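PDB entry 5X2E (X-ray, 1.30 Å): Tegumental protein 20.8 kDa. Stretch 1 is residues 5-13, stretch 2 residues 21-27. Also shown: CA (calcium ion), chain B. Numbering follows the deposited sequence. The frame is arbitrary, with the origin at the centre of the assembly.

Stretch 1 (5-13) NIFVSIDKD
Stretch 2, residues 21-27: PELEQYV

Residues 5-10 form the last part of a helix that begins earlier in the chain, and residues 21-27 lie within a second helix. Their axes approach to 10.2 Å, with 108° between the N-to-C directions, and the register is set where Ile-10 CA lies 5.9 Å from Glu-22 CA. Both helices have phi/psi near -63/-43 and are held by i to i+4 bonds, such as Ser-9 N to Asn-5 O (2.9 Å) and Tyr-26 N to Glu-22 O (3.0 Å).

Asn-5, Phe-7 and Val-8, all with chi1 t, do not touch the second helix. Contact begins at Ile-6 (chi1 m, chi2 t), whose CG2 packs 4.0 Å from Tyr-26 CZ. Ser-9 (t) points toward the second helix and sets its OG 3.6 Å from Tyr-26 CE2, at the ring edge; so small a side chain fits beside the ring.

Ile-10 is the apolar centre. Its m, t rotamer lays CG1 over one face of Tyr-26 (chi1 t, chi2 -93°), 3.5 Å from Tyr-26 CG, in a CH-pi contact 3.8 Å from the ring centroid and 22° off the normal. Beyond CG1, the same branch brings Ile-10 CD1 to 4.3 Å from Leu-23 CD1, Leu-23 being t, p. At the backbone, water 1 donates to both Ile-10 O and Glu-22 O, 2.8 Å from its oxygen in each case, thereby joining two carbonyls that cannot bond to each other directly.

Asp-11 leaves helical geometry at phi/psi -83/69, although its N still bonds Phe-7 O at 2.9 Å. The CA-to-CB bond of Asp-11 points away, but with chi1 t and chi2 35° Asp-11 OD1 reaches the calcium ion at 2.2 Å.

Lys-12 (-69/-23; p, t, t, t) points toward the second helix, and its long chain spans the gap so that NZ donates to Gln-25 OE1 at 3.1 Å. Gln-25 is t, t with chi3 24°. Water 2 accepts from Lys-12 NZ at 3.0 Å and, weakly, from Gln-25 NE2 at 3.5 Å.

Asp-13 (-93/4; chi1 p, chi2 7°) binds calcium through OD1 at 2.4 Å. Glu-22 (m, t, chi3 -22°) extends from the second helix to chelate the ion, with Glu-22 OE1 and OE2 each 2.5 Å from the calcium ion. Asp-13 OD1 and Glu-22 OE2 are therefore only 3.0 Å apart without a hydrogen bond: the shared cation offsets their repulsion. The oxygen of water 3, 2.3 Å from the calcium ion, and two atoms elsewhere in the structure also bind it.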

ATOM      1  N   ASN A   5      -6.563  -4.766  -0.057  1.00 27.94           N
ATOM      2  CA  ASN A   5      -5.730  -5.875  -0.468  1.00 27.47           C
ATOM      3  C   ASN A   5      -4.394  -5.429  -1.071  1.00 26.41           C
ATOM      4  O   ASN A   5      -3.335  -5.971  -0.747  1.00 25.84           O
ATOM      5  CB  ASN A   5      -6.514  -6.679  -1.482  1.00 32.79           C
ATOM      6  CG  ASN A   5      -5.894  -8.002  -1.832  1.00 41.34           C
ATOM      7  OD1 ASN A   5      -4.701  -8.220  -1.694  1.00 45.24           O
ATOM      8  ND2 ASN A   5      -6.728  -8.901  -2.349  1.00 45.97           N
ATOM      9  N   ILE A   6      -4.440  -4.448  -1.969  1.00 25.99           N
ATOM     10  CA  ILE A   6      -3.223  -4.027  -2.668  1.00 25.75           C
ATOM     11  C   ILE A   6      -2.245  -3.399  -1.667  1.00 23.30           C
ATOM     12  O   ILE A   6      -1.043  -3.661  -1.740  1.00 23.01           O
ATOM     13  CB  ILE A   6      -3.572  -3.080  -3.846  1.00 27.37           C
ATOM     14  CG1 ILE A   6      -4.343  -3.869  -4.924  1.00 30.98           C
ATOM     15  CG2 ILE A   6      -2.304  -2.436  -4.426  1.00 25.97           C
ATOM     16  CD1 ILE A   6      -5.120  -3.010  -5.909  1.00 34.25           C
ATOM     17  N   PHE A   7      -2.750  -2.621  -0.711  1.00 22.81           N
ATOM     18  CA  PHE A   7      -1.870  -2.021   0.309  1.00 21.38           C
ATOM     19  C   PHE A   7      -1.118  -3.139   1.034  1.00 20.13           C
ATOM     20  O   PHE A   7       0.102  -3.084   1.207  1.00 20.05           O
ATOM     21  CB  PHE A   7      -2.632  -1.192   1.353  1.00 20.88           C
ATOM     22  CG  PHE A   7      -1.714  -0.531   2.329  1.00 20.15           C
ATOM     23  CD1 PHE A   7      -1.335   0.786   2.132  1.00 19.88           C
ATOM     24  CD2 PHE A   7      -1.232  -1.217   3.453  1.00 20.33           C
ATOM     25  CE1 PHE A   7      -0.456   1.413   2.994  1.00 20.40           C
ATOM     26  CE2 PHE A   7      -0.336  -0.598   4.316  1.00 19.68           C
ATOM     27  CZ  PHE A   7       0.044   0.713   4.090  1.00 19.35           C
ATOM     28  N   VAL A   8      -1.870  -4.119   1.512  1.00 20.76           N
ATOM     29  CA  VAL A   8      -1.251  -5.232   2.225  1.00 21.84           C
ATOM     30  C   VAL A   8      -0.272  -5.992   1.343  1.00 21.74           C
ATOM     31  O   VAL A   8       0.832  -6.330   1.779  1.00 22.51           O
ATOM     32  CB  VAL A   8      -2.332  -6.149   2.816  1.00 22.06           C
ATOM     33  CG1 VAL A   8      -1.720  -7.459   3.324  1.00 23.55           C
ATOM     34  CG2 VAL A   8      -3.052  -5.393   3.938  1.00 22.33           C
ATOM     35  N   SER A   9      -0.612  -6.176   0.072  1.00 21.45           N
ATOM     36  CA  SER A   9       0.322  -6.828  -0.842  1.00 22.14           C
ATOM     37  C   SER A   9       1.638  -6.062  -1.066  1.00 22.22           C
ATOM     38  O   SER A   9       2.727  -6.644  -1.114  1.00 23.49           O
ATOM     39  CB  SER A   9      -0.340  -7.049  -2.182  1.00 26.73           C
ATOM     40  OG  SER A   9       0.519  -7.846  -2.966  1.00 32.60           O
ATOM     41  N   ILE A  10       1.540  -4.753  -1.217  1.00 20.88           N
ATOM     42  CA  ILE A  10       2.736  -3.945  -1.423  1.00 20.04           C
ATOM     43  C   ILE A  10       3.610  -3.905  -0.147  1.00 19.04           C
ATOM     44  O   ILE A  10       4.835  -4.013  -0.219  1.00 19.04           O
ATOM     45  CB  ILE A  10       2.361  -2.523  -1.860  1.00 19.58           C
ATOM     46  CG1 ILE A  10       1.653  -2.544  -3.221  1.00 20.72           C
ATOM     47  CG2 ILE A  10       3.608  -1.647  -1.912  1.00 19.99           C
ATOM     48  CD1 ILE A  10       0.985  -1.212  -3.569  1.00 22.46           C
ATOM     49  N   ASP A  11       2.960  -3.755   0.998  1.00 17.90           N
ATOM     50  CA  ASP A  11       3.627  -3.570   2.269  1.00 18.23           C
ATOM     51  C   ASP A  11       4.039  -4.918   2.842  1.00 19.01           C
ATOM     52  O   ASP A  11       3.490  -5.416   3.850  1.00 20.32           O
ATOM     53  CB  ASP A  11       2.717  -2.824   3.239  1.00 18.88           C
ATOM     54  CG  ASP A  11       3.367  -2.596   4.561  1.00 18.01           C
ATOM     55  OD1 ASP A  11       4.600  -2.379   4.608  1.00 18.55           O
ATOM     56  OD2 ASP A  11       2.643  -2.674   5.580  1.00 17.96           O
ATOM     57  N   LYS A  12       5.006  -5.537   2.180  1.00 20.60           N
ATOM     58  CA  LYS A  12       5.294  -6.946   2.407  1.00 23.11           C
ATOM     59  C   LYS A  12       5.895  -7.214   3.782  1.00 22.63           C
ATOM     60  O   LYS A  12       5.813  -8.327   4.267  1.00 25.23           O
ATOM     61  CB  LYS A  12       6.241  -7.458   1.329  1.00 25.50           C
ATOM     62  CG  LYS A  12       7.476  -6.638   1.204  1.00 30.20           C
ATOM     63  CD  LYS A  12       8.316  -7.127   0.050  1.00 35.89           C
ATOM     64  CE  LYS A  12       9.729  -6.689   0.239  1.00 38.31           C
ATOM     65  NZ  LYS A  12      10.635  -7.516  -0.585  1.00 40.64           N
ATOM     66  N   ASP A  13       6.508  -6.204   4.404  1.00 21.05           N
ATOM     67  CA  ASP A  13       7.060  -6.410   5.747  1.00 21.91           C
ATOM     68  C   ASP A  13       6.095  -6.018   6.868  1.00 21.15           C
ATOM     69  O   ASP A  13       6.425  -6.142   8.052  1.00 22.74           O
ATOM     70  CB  ASP A  13       8.396  -5.699   5.912  1.00 22.64           C
ATOM     71  CG  ASP A  13       8.295  -4.212   5.745  1.00 21.18           C
ATOM     72  OD1 ASP A  13       7.173  -3.631   5.625  1.00 20.39           O
ATOM     73  OD2 ASP A  13       9.368  -3.580   5.781  1.00 23.89           O
ATOM     74  N   PRO A  21      10.897   1.472  -2.589  1.00 18.87           N
ATOM     75  CA  PRO A  21      11.267   0.178  -3.217  1.00 19.07           C
ATOM     76  C   PRO A  21      10.118  -0.856  -3.200  1.00 17.28           C
ATOM     77  O   PRO A  21       9.967  -1.581  -4.196  1.00 18.12           O
ATOM     78  CB  PRO A  21      12.459  -0.293  -2.362  1.00 20.25           C
ATOM     79  CG  PRO A  21      13.099   1.042  -1.930  1.00 20.20           C
ATOM     80  CD  PRO A  21      11.911   1.926  -1.619  1.00 19.85           C
ATOM     81  N   GLU A  22       9.340  -0.929  -2.110  1.00 17.34           N
ATOM     82  CA  GLU A  22       8.204  -1.847  -2.074  1.00 16.73           C
ATOM     83  C   GLU A  22       7.223  -1.565  -3.203  1.00 17.14           C
ATOM     84  O   GLU A  22       6.772  -2.483  -3.874  1.00 18.44           O
ATOM     85  CB  GLU A  22       7.470  -1.745  -0.715  1.00 17.63           C
ATOM     86  CG  GLU A  22       8.164  -2.508   0.400  1.00 17.70           C
ATOM     87  CD  GLU A  22       7.506  -2.294   1.766  1.00 17.89           C
ATOM     88  OE1 GLU A  22       6.801  -1.278   1.980  1.00 18.76           O
ATOM     89  OE2 GLU A  22       7.668  -3.145   2.668  1.00 20.32           O
ATOM     90  N   LEU A  23       6.888  -0.296  -3.391  1.00 17.51           N
ATOM     91  CA  LEU A  23       5.972   0.117  -4.435  1.00 18.58           C
ATOM     92  C   LEU A  23       6.557  -0.224  -5.807  1.00 18.45           C
ATOM     93  O   LEU A  23       5.883  -0.785  -6.664  1.00 20.03           O
ATOM     94  CB  LEU A  23       5.712   1.623  -4.293  1.00 19.70           C
ATOM     95  CG  LEU A  23       4.912   2.275  -5.415  1.00 21.40           C
ATOM     96  CD1 LEU A  23       3.476   1.697  -5.508  1.00 23.24           C
ATOM     97  CD2 LEU A  23       4.900   3.774  -5.181  1.00 24.43           C
ATOM     98  N   GLU A  24       7.847   0.069  -5.982  1.00 17.67           N
ATOM     99  CA  GLU A  24       8.488  -0.165  -7.259  1.00 19.24           C
ATOM    100  C   GLU A  24       8.584  -1.660  -7.587  1.00 18.86           C
ATOM    101  O   GLU A  24       8.390  -2.061  -8.750  1.00 19.47           O
ATOM    102  CB  GLU A  24       9.858   0.523  -7.259  1.00 19.50           C
ATOM    103  CG  GLU A  24       9.653   2.040  -7.281  1.00 21.80           C
ATOM    104  CD  GLU A  24      10.685   2.885  -6.638  1.00 23.62           C
ATOM    105  OE1 GLU A  24      11.712   2.392  -6.130  1.00 23.03           O
ATOM    106  OE2 GLU A  24      10.450   4.123  -6.714  1.00 25.03           O
ATOM    107  N   GLN A  25       8.830  -2.486  -6.573  1.00 19.09           N
ATOM    108  CA  GLN A  25       8.835  -3.938  -6.775  1.00 19.67           C
ATOM    109  C   GLN A  25       7.449  -4.446  -7.167  1.00 20.05           C
ATOM    110  O   GLN A  25       7.298  -5.245  -8.080  1.00 20.89           O
ATOM    111  CB  GLN A  25       9.307  -4.656  -5.522  1.00 19.88           C
ATOM    112  CG  GLN A  25       9.271  -6.162  -5.671  1.00 21.20           C
ATOM    113  CD  GLN A  25       9.928  -6.884  -4.539  1.00 24.32           C
ATOM    114  OE1 GLN A  25      10.045  -6.365  -3.415  1.00 23.26           O
ATOM    115  NE2 GLN A  25      10.384  -8.095  -4.821  1.00 28.64           N
ATOM    116  N   TYR A  26       6.415  -3.968  -6.495  1.00 18.93           N
ATOM    117  CA  TYR A  26       5.071  -4.374  -6.867  1.00 20.49           C
ATOM    118  C   TYR A  26       4.720  -4.002  -8.305  1.00 20.14           C
ATOM    119  O   TYR A  26       4.145  -4.800  -9.058  1.00 21.01           O
ATOM    120  CB  TYR A  26       4.083  -3.746  -5.904  1.00 21.50           C
ATOM    121  CG  TYR A  26       2.661  -4.149  -6.173  1.00 24.36           C
ATOM    122  CD1 TYR A  26       1.846  -3.370  -6.978  1.00 27.55           C
ATOM    123  CD2 TYR A  26       2.117  -5.307  -5.605  1.00 27.23           C
ATOM    124  CE1 TYR A  26       0.520  -3.736  -7.218  1.00 29.26           C
ATOM    125  CE2 TYR A  26       0.806  -5.682  -5.849  1.00 30.02           C
ATOM    126  CZ  TYR A  26       0.013  -4.885  -6.648  1.00 30.55           C
ATOM    127  OH  TYR A  26      -1.287  -5.242  -6.860  1.00 33.82           O
ATOM    128  N   VAL A  27       5.087  -2.796  -8.713  1.00 19.88           N
ATOM    129  CA  VAL A  27       4.786  -2.346 -10.058  1.00 20.86           C
ATOM    130  C   VAL A  27       5.474  -3.239 -11.066  1.00 21.80           C
ATOM    131  O   VAL A  27       4.829  -3.742 -12.000  1.00 22.98           O
ATOM    132  CB  VAL A  27       5.194  -0.881 -10.225  1.00 21.32           C
ATOM    133  CG1 VAL A  27       5.233  -0.466 -11.714  1.00 23.33           C
ATOM    134  CG2 VAL A  27       4.232   0.012  -9.440  1.00 21.85           C
TER
HETATM  135 CA    CA B 101       6.702  -1.631   4.451  1.00 17.56          CA
HETATM  136  O   HOH W   1       6.244  -4.822  -2.470  1.00 21.07           O
HETATM  137  O   HOH W   2      10.944 -10.112  -2.077  1.00 42.14           O
HETATM  138  O   HOH W   3       8.795  -0.575   4.515  1.00 23.58           O